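Long-range contact in Sn-glycerol-3-phosphate ABC transporter substrate-binding protein UspB (Mycobacterium tuberculosis, PDB 4MFI), which probably captures glycerophosphocholine as the substrate-binding subunit of an ABC importer: residues A[309-314]-A[325-330]. Numbering follows the deposited sequence.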
ATOM      1  N   LEU A 309     -10.238  -5.786  -4.963  1.00  5.83           N
ATOM      2  CA  LEU A 309     -10.986  -6.704  -5.815  1.00  6.56           C
ATOM      3  C   LEU A 309     -11.867  -5.937  -6.793  1.00  6.74           C
ATOM      4  O   LEU A 309     -12.629  -5.049  -6.386  1.00  7.17           O
ATOM      5  CB  LEU A 309     -11.854  -7.627  -4.954  1.00  7.13           C
ATOM      6  CG  LEU A 309     -11.115  -8.505  -3.946  1.00  8.22           C
ATOM      7  CD1 LEU A 309     -12.101  -9.340  -3.130  1.00 11.60           C
ATOM      8  CD2 LEU A 309     -10.113  -9.403  -4.659  1.00 10.37           C
ATOM      9  N   ALA A 310     -11.756  -6.277  -8.076  1.00  6.24           N
ATOM     10  CA  ALA A 310     -12.494  -5.594  -9.138  1.00  5.93           C
ATOM     11  C   ALA A 310     -13.346  -6.583  -9.935  1.00  6.81           C
ATOM     12  O   ALA A 310     -13.102  -7.790  -9.911  1.00  7.56           O
ATOM     13  CB  ALA A 310     -11.521  -4.880 -10.074  1.00  7.05           C
ATOM     14  N   ILE A 311     -14.330  -6.053 -10.655  1.00  7.80           N
ATOM     15  CA  ILE A 311     -15.240  -6.856 -11.465  1.00  8.30           C
ATOM     16  C   ILE A 311     -15.109  -6.423 -12.923  1.00  8.33           C
ATOM     17  O   ILE A 311     -15.405  -5.280 -13.258  1.00 10.07           O
ATOM     18  CB  ILE A 311     -16.704  -6.645 -11.011  1.00  8.17           C
ATOM     19  CG1 ILE A 311     -16.867  -6.979  -9.525  1.00  8.93           C
ATOM     20  CG2 ILE A 311     -17.675  -7.463 -11.864  1.00 10.00           C
ATOM     21  CD1 ILE A 311     -18.270  -6.683  -8.997  1.00  9.51           C
ATOM     22  N   PRO A 312     -14.660  -7.331 -13.801  1.00  8.42           N
ATOM     23  CA  PRO A 312     -14.541  -6.973 -15.219  1.00  9.62           C
ATOM     24  C   PRO A 312     -15.855  -6.497 -15.843  1.00 11.36           C
ATOM     25  O   PRO A 312     -16.942  -6.987 -15.503  1.00 11.98           O
ATOM     26  CB  PRO A 312     -14.092  -8.283 -15.867  1.00 10.34           C
ATOM     27  CG  PRO A 312     -13.315  -8.967 -14.774  1.00 11.52           C
ATOM     28  CD  PRO A 312     -14.110  -8.670 -13.525  1.00 10.37           C
ATOM     29  N   ALA A 313     -15.736  -5.551 -16.771  1.00 10.89           N
ATOM     30  CA  ALA A 313     -16.890  -4.974 -17.450  1.00 12.21           C
ATOM     31  C   ALA A 313     -17.616  -5.973 -18.347  1.00 14.03           C
ATOM     32  O   ALA A 313     -18.820  -5.835 -18.571  1.00 16.18           O
ATOM     33  CB  ALA A 313     -16.469  -3.754 -18.263  1.00 14.05           C
ATOM     34  N   LYS A 314     -16.900  -6.964 -18.876  1.00 14.29           N
ATOM     35  CA  LYS A 314     -17.513  -7.870 -19.853  1.00 17.63           C
ATOM     36  C   LYS A 314     -18.176  -9.105 -19.227  1.00 18.71           C
ATOM     37  O   LYS A 314     -18.099 -10.213 -19.760  1.00 24.58           O
ATOM     38  CB  LYS A 314     -16.525  -8.266 -20.949  1.00 21.62           C
ATOM     39  CG  LYS A 314     -15.374  -9.134 -20.501  1.00 24.70           C
ATOM     40  CD  LYS A 314     -14.790  -9.891 -21.684  1.00 28.68           C
ATOM     41  CE  LYS A 314     -14.512  -8.965 -22.853  1.00 30.08           C
ATOM     42  NZ  LYS A 314     -13.718  -9.627 -23.923  1.00 31.21           N
ATOM     43  N   LYS A 325     -21.615  -9.536  -4.648  1.00  9.61           N
ATOM     44  CA  LYS A 325     -22.028 -10.237  -3.431  1.00 10.48           C
ATOM     45  C   LYS A 325     -20.829 -10.935  -2.792  1.00  9.48           C
ATOM     46  O   LYS A 325     -20.648 -10.896  -1.566  1.00 11.03           O
ATOM     47  CB  LYS A 325     -23.122 -11.259  -3.734  1.00 11.78           C
ATOM     48  CG  LYS A 325     -24.470 -10.642  -4.054  1.00 12.22           C
ATOM     49  CD  LYS A 325     -25.455 -11.710  -4.522  1.00 16.16           C
ATOM     50  CE  LYS A 325     -26.831 -11.128  -4.781  1.00 19.98           C
ATOM     51  NZ  LYS A 325     -27.752 -12.142  -5.368  1.00 22.92           N
ATOM     52  N   PHE A 326     -20.009 -11.574  -3.621  1.00  9.57           N
ATOM     53  CA  PHE A 326     -18.804 -12.223  -3.119  1.00  8.59           C
ATOM     54  C   PHE A 326     -17.820 -11.221  -2.527  1.00  8.41           C
ATOM     55  O   PHE A 326     -17.341 -11.396  -1.400  1.00  8.37           O
ATOM     56  CB  PHE A 326     -18.118 -13.035  -4.221  1.00  9.47           C
ATOM     57  CG  PHE A 326     -16.846 -13.693  -3.770  1.00  9.31           C
ATOM     58  CD1 PHE A 326     -16.884 -14.827  -2.968  1.00 10.30           C
ATOM     59  CD2 PHE A 326     -15.612 -13.163  -4.126  1.00 10.45           C
ATOM     60  CE1 PHE A 326     -15.717 -15.430  -2.541  1.00 10.92           C
ATOM     61  CE2 PHE A 326     -14.436 -13.763  -3.703  1.00  9.72           C
ATOM     62  CZ  PHE A 326     -14.490 -14.900  -2.910  1.00 10.40           C
ATOM     63  N   ILE A 327     -17.510 -10.176  -3.289  1.00  8.29           N
ATOM     64  CA  ILE A 327     -16.549  -9.173  -2.845  1.00  7.90           C
ATOM     65  C   ILE A 327     -17.002  -8.515  -1.549  1.00  7.84           C
ATOM     66  O   ILE A 327     -16.206  -8.370  -0.622  1.00  8.38           O
ATOM     67  CB  ILE A 327     -16.325  -8.098  -3.925  1.00  8.48           C
ATOM     68  CG1 ILE A 327     -15.569  -8.692  -5.114  1.00  8.63           C
ATOM     69  CG2 ILE A 327     -15.546  -6.922  -3.364  1.00  9.81           C
ATOM     70  CD1 ILE A 327     -15.509  -7.761  -6.297  1.00  9.53           C
ATOM     71  N   ALA A 328     -18.274  -8.132  -1.482  1.00  8.69           N
ATOM     72  CA  ALA A 328     -18.801  -7.477  -0.288  1.00  9.05           C
ATOM     73  C   ALA A 328     -18.776  -8.423   0.911  1.00  9.80           C
ATOM     74  O   ALA A 328     -18.518  -8.004   2.045  1.00 11.45           O
ATOM     75  CB  ALA A 328     -20.217  -6.964  -0.537  1.00  9.74           C
ATOM     76  N   PHE A 329     -19.046  -9.701   0.669  1.00  9.05           N
ATOM     77  CA  PHE A 329     -19.064 -10.665   1.762  1.00  8.25           C
ATOM     78  C   PHE A 329     -17.669 -10.908   2.339  1.00  9.09           C
ATOM     79  O   PHE A 329     -17.475 -10.862   3.555  1.00  9.73           O
ATOM     80  CB  PHE A 329     -19.699 -11.987   1.324  1.00  9.90           C
ATOM     81  CG  PHE A 329     -19.735 -13.019   2.407  1.00 11.38           C
ATOM     82  CD1 PHE A 329     -20.765 -13.030   3.337  1.00 13.33           C
ATOM     83  CD2 PHE A 329     -18.726 -13.966   2.516  1.00 11.64           C
ATOM     84  CE1 PHE A 329     -20.792 -13.978   4.352  1.00 14.86           C
ATOM     85  CE2 PHE A 329     -18.746 -14.912   3.519  1.00 13.70           C
ATOM     86  CZ  PHE A 329     -19.777 -14.920   4.441  1.00 14.34           C
ATOM     87  N   VAL A 330     -16.692 -11.163   1.475  1.00  8.25           N
ATOM     88  CA  VAL A 330     -15.366 -11.514   1.978  1.00  8.65           C
ATOM     89  C   VAL A 330     -14.646 -10.323   2.604  1.00  9.21           C
ATOM     90  O   VAL A 330     -13.651 -10.501   3.312  1.00 10.09           O
ATOM     91  CB  VAL A 330     -14.481 -12.219   0.924  1.00  9.16           C
ATOM     92  CG1 VAL A 330     -15.168 -13.483   0.417  1.00 10.59           C
ATOM     93  CG2 VAL A 330     -14.126 -11.275  -0.234  1.00 10.81           C
TER
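Leu-309 on strand 307-310 lies over Ile-327 of helix 317-330 with their CA atoms 6.8 Å apart, and from there the chain runs off through Ile-311 toward the loop that leads back into the helix. On the helix, Ile-327 carries most of the contact, and Leu-309 answers it from the strand. The CG1 of Ile-327, anti to the carbonyl carbon (chi1 -70°), and the extended chain beyond it pass alongside Leu-309 in the opposite direction, so that CG1 of Ile-327 comes 3.9 Å from CB of Leu-309. The methyl CD1 at the tip of Ile-327 reaches further, to 3.6 Å from CG1 of Ile-311, and also meets the CD1 methyl of that residue at 4.0 Å; the Ile-327 methyl thus lies between CB of Leu-309 and the CG1-CD1 branch of Ile-311. One helical turn on, Val-330 crosses Leu-309 at about a right angle, its CG2 touching CD1 of Leu-309 at 4.0 Å. The strand and helix follow each other in the chain and pack as a layer of helix on sheet, as expected for the alpha/beta lobes of a periplasmic-binding-protein fold. In the mixed sheet, strand 307-310 is antiparallel to both 97-101 and 144-160, and Val-97 touches Leu-309 and Ile-327 alike. The contact between the segments is apolar and buried. Beside the contact, Phe-326 meets Phe-60 edge-to-face, and CG1 of Val-330 sits 3.5 Å above one face of the Phe-326 ring, toward its rim. The carbonyl of Ile-311 accepts a hydrogen bond from Thr-115 OG1.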